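Local structure of peptidase S9 prolyl oligopeptidase catalytic domain-containing protein (Pyrococcus horikoshii, 4HXF) at residues A[107-112]-A[118-123]; A[154-159]-A[176-181]. The protein probably cleaves peptides as a serine peptidase of the prolyl oligopeptidase family, assembling into a self-compartmentalizing hexamer that selects substrates through multimerization. All coordinates share one frame; numbering follows the deposited sequence.

Contact 1: A[107-112]-A[118-123]; sequences RSIEWN and LLAVGF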
loop_
_atom_site.group_PDB
_atom_site.type_symbol
_atom_site.label_atom_id
_atom_site.label_comp_id
_atom_site.label_asym_id
_atom_site.label_seq_id
_atom_site.Cartn_x
_atom_site.Cartn_y
_atom_site.Cartn_z
ATOM N N ARG A 107 3.425 28.929 13.441
ATOM C CA ARG A 107 4.023 28.910 14.765
ATOM C C ARG A 107 3.086 29.453 15.858
ATOM O O ARG A 107 3.284 29.213 17.059
ATOM C CB ARG A 107 5.342 29.656 14.818
ATOM C CG ARG A 107 6.469 29.028 13.969
ATOM C CD ARG A 107 7.854 29.619 14.217
ATOM N NE ARG A 107 8.874 28.872 13.432
ATOM C CZ ARG A 107 9.845 29.420 12.647
ATOM N NH1 ARG A 107 9.898 30.724 12.496
ATOM N NH2 ARG A 107 10.758 28.633 12.016
ATOM N N SER A 108 2.151 30.337 15.494
ATOM C CA SER A 108 1.314 31.007 16.525
ATOM C C SER A 108 -0.047 31.298 15.930
ATOM O O SER A 108 -0.124 31.639 14.768
ATOM C CB SER A 108 1.831 32.309 17.135
ATOM O OG SER A 108 2.081 33.420 16.224
ATOM N N ILE A 109 -1.060 31.281 16.802
ATOM C CA ILE A 109 -2.422 31.729 16.473
ATOM C C ILE A 109 -2.970 32.565 17.609
ATOM O O ILE A 109 -2.785 32.201 18.751
ATOM C CB ILE A 109 -3.473 30.618 16.089
ATOM C CG1 ILE A 109 -3.433 29.433 17.081
ATOM C CG2 ILE A 109 -3.140 30.083 14.653
ATOM C CD1 ILE A 109 -4.618 28.477 16.860
ATOM N N GLU A 110 -3.624 33.663 17.297
ATOM C CA GLU A 110 -4.219 34.567 18.297
ATOM C C GLU A 110 -5.514 35.167 17.791
ATOM O O GLU A 110 -5.548 35.742 16.649
ATOM C CB GLU A 110 -3.225 35.766 18.601
ATOM C CG GLU A 110 -3.659 36.794 19.567
ATOM C CD GLU A 110 -2.840 38.169 19.645
ATOM O OE1 GLU A 110 -1.987 38.458 18.902
ATOM O OE2 GLU A 110 -3.233 38.979 20.476
ATOM N N TRP A 111 -6.561 35.161 18.637
ATOM C CA TRP A 111 -7.800 35.873 18.236
ATOM C C TRP A 111 -7.697 37.335 18.256
ATOM O O TRP A 111 -7.152 37.941 19.222
ATOM C CB TRP A 111 -8.915 35.508 19.196
ATOM C CG TRP A 111 -9.422 34.119 19.072
ATOM C CD1 TRP A 111 -9.164 33.055 19.890
ATOM C CD2 TRP A 111 -10.374 33.638 18.067
ATOM N NE1 TRP A 111 -9.882 31.936 19.477
ATOM C CE2 TRP A 111 -10.669 32.261 18.409
ATOM C CE3 TRP A 111 -10.982 34.201 16.972
ATOM C CZ2 TRP A 111 -11.509 31.461 17.641
ATOM C CZ3 TRP A 111 -11.860 33.406 16.219
ATOM C CH2 TRP A 111 -12.156 32.094 16.536
ATOM N N ASN A 112 -8.346 37.973 17.279
ATOM C CA ASN A 112 -8.746 39.370 17.358
ATOM C C ASN A 112 -9.848 39.510 18.395
ATOM O O ASN A 112 -10.626 38.545 18.679
ATOM C CB ASN A 112 -9.199 39.781 15.978
ATOM C CG ASN A 112 -9.536 41.294 15.850
ATOM O OD1 ASN A 112 -10.681 41.717 16.080
ATOM N ND2 ASN A 112 -8.507 42.095 15.573
ATOM N N LEU A 118 -8.407 35.401 13.206
ATOM C CA LEU A 118 -7.173 34.906 13.844
ATOM C C LEU A 118 -6.009 35.630 13.173
ATOM O O LEU A 118 -6.034 35.937 11.985
ATOM C CB LEU A 118 -6.978 33.403 13.646
ATOM C CG LEU A 118 -7.955 32.573 14.374
ATOM C CD1 LEU A 118 -7.759 31.073 13.994
ATOM C CD2 LEU A 118 -7.687 32.645 15.933
ATOM N N LEU A 119 -4.972 35.962 13.939
ATOM C CA LEU A 119 -3.664 36.213 13.365
ATOM C C LEU A 119 -2.824 34.999 13.471
ATOM O O LEU A 119 -2.636 34.493 14.594
ATOM C CB LEU A 119 -2.984 37.365 14.098
ATOM C CG LEU A 119 -1.509 37.702 13.732
ATOM C CD1 LEU A 119 -1.387 38.069 12.233
ATOM C CD2 LEU A 119 -0.859 38.731 14.690
ATOM N N ALA A 120 -2.291 34.491 12.368
ATOM C CA ALA A 120 -1.339 33.359 12.382
ATOM C C ALA A 120 -0.004 33.896 11.940
ATOM O O ALA A 120 0.127 34.573 10.896
ATOM C CB ALA A 120 -1.809 32.262 11.458
ATOM N N VAL A 121 1.068 33.480 12.590
ATOM C CA VAL A 121 2.422 33.831 12.249
ATOM C C VAL A 121 3.158 32.556 11.990
ATOM O O VAL A 121 3.032 31.589 12.735
ATOM C CB VAL A 121 3.064 34.655 13.353
ATOM C CG1 VAL A 121 4.555 35.034 12.949
ATOM C CG2 VAL A 121 2.213 35.854 13.762
ATOM N N GLY A 122 3.832 32.518 10.857
ATOM C CA GLY A 122 4.544 31.341 10.419
ATOM C C GLY A 122 5.782 31.706 9.666
ATOM O O GLY A 122 6.395 32.743 9.872
ATOM N N PHE A 123 6.236 30.803 8.778
ATOM C CA PHE A 123 7.467 31.064 8.053
ATOM C C PHE A 123 7.437 30.368 6.680
ATOM O O PHE A 123 6.578 29.440 6.477
ATOM C CB PHE A 123 8.686 30.613 8.839
ATOM C CG PHE A 123 8.727 29.144 9.122
ATOM C CD1 PHE A 123 8.091 28.587 10.240
ATOM C CD2 PHE A 123 9.377 28.284 8.244
ATOM C CE1 PHE A 123 8.167 27.173 10.483
ATOM C CE2 PHE A 123 9.450 26.914 8.483
ATOM C CZ PHE A 123 8.865 26.367 9.601
HETATM O O HOH W 1 7.136 32.418 12.611
HETATM O O HOH W 2 -0.276 34.583 16.263
#
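Arg107 and Ser108 both face Val121 in a classic beta bulge, near one end of the antiparallel hairpin that forms the first two strands of a propeller blade. Val121 O takes two in-plane donors, Arg107 N at 2.8 Å and Ser108 N at 3.2 Å. Val121 N returns a bond to Ser108 O, and from there toward Trp111 the ladder is regular, with Glu110 and Leu119 bonded in both directions, Leu119 N to Glu110 O at 2.8 Å being nearly straight. The side chains of Ile109, Trp111, Leu118 and Ala120 lie on one face. Leu118 CD2 sits over the Trp111 five-membered ring, 3.8 Å from its centroid and 19° off the normal, as a CH-pi contact, while Trp111 NE1 bonds to Arg65 O. On the other face Ser108 OG, turned between backbone N and carbonyl carbon (chi1 59°), lies 3.3 Å from Val121 CB; a water 2.6 Å from Ser108 OG donates to Leu119 O. At the bulge itself, the extended Arg107 chain lays its guanidinium over one face of the Phe123 ring, the planes 21° apart and NH2 offset toward the rim; the modelled spacing is too tight to be trusted. Arg107 NH1 forms a salt bridge with Glu150 and donates to a second water, which in turn donates to Gly122 O at 2.9 Å. With an alanine in place of Phe123, the guanidinium would probably lose the flat surface along its face and be freer to swing about its remaining polar partners. The hairpin thus combines a backbone ladder and an apolar face with a charged end, where Arg107 NH1 is paired with the Glu150 carboxylate and a water, and the flat side of the guanidinium apparently lies against the Phe123 ring.

Contact 2: A[154-159]-A[176-181]; sequences FWVIDT and GIWHGD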
loop_
_atom_site.group_PDB
_atom_site.type_symbol
_atom_site.label_atom_id
_atom_site.label_comp_id
_atom_site.label_asym_id
_atom_site.label_seq_id
_atom_site.Cartn_x
_atom_site.Cartn_y
_atom_site.Cartn_z
ATOM N N PHE A 154 2.813 36.433 7.942
ATOM C CA PHE A 154 1.748 36.887 8.777
ATOM C C PHE A 154 0.441 36.774 8.005
ATOM O O PHE A 154 0.391 37.231 6.825
ATOM C CB PHE A 154 1.901 38.348 9.183
ATOM C CG PHE A 154 3.137 38.620 10.035
ATOM C CD1 PHE A 154 4.399 38.726 9.449
ATOM C CD2 PHE A 154 3.018 38.705 11.374
ATOM C CE1 PHE A 154 5.506 38.946 10.238
ATOM C CE2 PHE A 154 4.154 38.944 12.167
ATOM C CZ PHE A 154 5.391 39.015 11.580
ATOM N N TRP A 155 -0.525 36.034 8.576
ATOM C CA TRP A 155 -1.795 35.836 7.908
ATOM C C TRP A 155 -2.914 36.282 8.801
ATOM O O TRP A 155 -3.012 35.825 9.946
ATOM C CB TRP A 155 -2.034 34.352 7.610
ATOM C CG TRP A 155 -1.053 33.640 6.683
ATOM C CD1 TRP A 155 -0.205 34.154 5.782
ATOM C CD2 TRP A 155 -0.993 32.184 6.436
ATOM N NE1 TRP A 155 0.504 33.156 5.134
ATOM C CE2 TRP A 155 0.059 31.977 5.455
ATOM C CE3 TRP A 155 -1.655 31.066 6.953
ATOM C CZ2 TRP A 155 0.451 30.668 5.024
ATOM C CZ3 TRP A 155 -1.257 29.769 6.513
ATOM C CH2 TRP A 155 -0.234 29.588 5.568
ATOM N N VAL A 156 -3.835 37.057 8.300
ATOM C CA VAL A 156 -5.094 37.308 9.012
ATOM C C VAL A 156 -6.140 36.367 8.386
ATOM O O VAL A 156 -6.418 36.387 7.171
ATOM C CB VAL A 156 -5.549 38.713 8.847
ATOM C CG1 VAL A 156 -6.896 38.946 9.525
ATOM C CG2 VAL A 156 -4.422 39.708 9.357
ATOM N N ILE A 157 -6.715 35.537 9.235
ATOM C CA ILE A 157 -7.659 34.494 8.840
ATOM C C ILE A 157 -9.041 34.802 9.342
ATOM O O ILE A 157 -9.286 35.017 10.547
ATOM C CB ILE A 157 -7.221 33.110 9.363
ATOM C CG1 ILE A 157 -5.812 32.718 8.905
ATOM C CG2 ILE A 157 -8.192 31.956 8.932
ATOM C CD1 ILE A 157 -5.191 31.674 9.812
ATOM N N ASP A 158 -10.012 34.824 8.422
ATOM C CA ASP A 158 -11.418 34.896 8.756
ATOM C C ASP A 158 -11.898 33.482 9.088
ATOM O O ASP A 158 -11.891 32.620 8.205
ATOM C CB ASP A 158 -12.259 35.469 7.645
ATOM C CG ASP A 158 -13.710 35.367 7.932
ATOM O OD1 ASP A 158 -14.091 35.265 9.151
ATOM O OD2 ASP A 158 -14.562 35.443 6.989
ATOM N N THR A 159 -12.237 33.250 10.382
ATOM C CA THR A 159 -12.663 31.868 10.753
ATOM C C THR A 159 -14.107 31.538 10.258
ATOM O O THR A 159 -14.448 30.330 10.221
ATOM C CB THR A 159 -12.549 31.587 12.271
ATOM O OG1 THR A 159 -13.446 32.468 12.926
ATOM C CG2 THR A 159 -11.119 31.703 12.809
ATOM N N GLY A 176 4.435 39.104 15.786
ATOM C CA GLY A 176 3.264 39.965 15.650
ATOM C C GLY A 176 2.211 39.645 16.625
ATOM O O GLY A 176 2.006 38.508 16.902
ATOM N N ILE A 177 1.550 40.681 17.114
ATOM C CA ILE A 177 0.385 40.593 17.967
ATOM C C ILE A 177 -0.725 41.506 17.468
ATOM O O ILE A 177 -0.474 42.563 16.873
ATOM C CB ILE A 177 0.684 40.870 19.453
ATOM C CG1 ILE A 177 1.230 42.283 19.626
ATOM C CG2 ILE A 177 1.713 39.854 19.992
ATOM C CD1 ILE A 177 1.148 42.797 21.040
ATOM N N TRP A 178 -1.948 41.178 17.816
ATOM C CA TRP A 178 -3.010 42.147 17.673
ATOM C C TRP A 178 -2.920 43.329 18.634
ATOM O O TRP A 178 -2.591 43.181 19.787
ATOM C CB TRP A 178 -4.377 41.514 17.875
ATOM C CG TRP A 178 -4.864 40.567 16.781
ATOM C CD1 TRP A 178 -5.020 39.220 16.874
ATOM C CD2 TRP A 178 -5.303 40.939 15.464
ATOM N NE1 TRP A 178 -5.559 38.709 15.789
ATOM C CE2 TRP A 178 -5.736 39.668 14.849
ATOM C CE3 TRP A 178 -5.312 42.112 14.719
ATOM C CZ2 TRP A 178 -6.173 39.607 13.576
ATOM C CZ3 TRP A 178 -5.834 42.064 13.421
ATOM C CH2 TRP A 178 -6.220 40.817 12.856
ATOM N N HIS A 179 -3.309 44.498 18.127
ATOM C CA HIS A 179 -3.528 45.666 18.954
ATOM C C HIS A 179 -4.794 46.303 18.427
ATOM O O HIS A 179 -4.796 47.134 17.496
ATOM C CB HIS A 179 -2.323 46.605 18.907
ATOM C CG HIS A 179 -2.502 47.839 19.794
ATOM N ND1 HIS A 179 -2.659 47.755 21.119
ATOM C CD2 HIS A 179 -2.486 49.229 19.470
ATOM C CE1 HIS A 179 -2.856 49.004 21.625
ATOM N NE2 HIS A 179 -2.723 49.906 20.613
ATOM N N GLY A 180 -5.904 45.852 18.995
ATOM C CA GLY A 180 -7.230 46.251 18.483
ATOM C C GLY A 180 -7.342 45.703 17.058
ATOM O O GLY A 180 -7.118 44.479 16.845
ATOM N N ASP A 181 -7.576 46.563 16.069
ATOM C CA ASP A 181 -7.651 46.188 14.629
ATOM C C ASP A 181 -6.356 46.344 13.836
ATOM O O ASP A 181 -6.299 46.059 12.619
ATOM C CB ASP A 181 -8.776 46.958 13.881
ATOM C CG ASP A 181 -10.123 46.394 14.172
ATOM O OD1 ASP A 181 -10.209 45.171 14.441
ATOM O OD2 ASP A 181 -11.036 47.216 14.311
#
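Phe154 and Val156 reach from one propeller blade toward Gly176 and Trp178 of the next, and both rings are met at their edges. The Phe154 ring turns its rim to the glycine backbone: CE2 is 3.6 Å from Gly176 N, which lies in the plane of the ring, and a similar distance from Gly176 CA. A beta carbon on Gly176 would fall 2.7 Å from Phe154 CE2, so the bare glycine is what lets the aromatic edge come this close. Further along, both methyls of Val156 meet the indole at CH2, from the same side of its plane. Val156 CG1, anti to the backbone N (chi1 177°), touches Trp178 CH2 at 3.9 Å at the edge, near the indole plane; CG2 approaches the same carbon at 4.1 Å from well off that plane. Although the first bond of the Trp178 side chain does not aim at Val156, chi1 of -71° sets CG anti to the carbonyl carbon, and the long indole carries its six-membered ring across. The contact is small and apolar, made between separate sheets. Phe168 of strand 163-171 stacks with Phe154, Leu119 of strand 117-124 touches Trp178, and Ile183 of strand 182-188 packs against both Val156 and Trp178, filling out the interface between the blades.

From the N terminus, strand 106-111 turns through five residues into strand 117-124, and contact 1 closes that short hairpin. After an excursion with three short strands the chain returns as strand 151-158, adds strand 163-171 and crosses to the next blade at strand 175-179; contact 2 closes this longer loop of 16 residues. The two contacts follow in series, neither nested nor crossing. They are joined through neighbouring strands of one sheet, with probable hydrogen bonds from Trp155 N to Ala120 O and from Leu118 N to Ile157 O, while Asn112 packs against Trp178 and Gly180. Contact 1 lies within one blade, and contact 2 ties that blade to its successor.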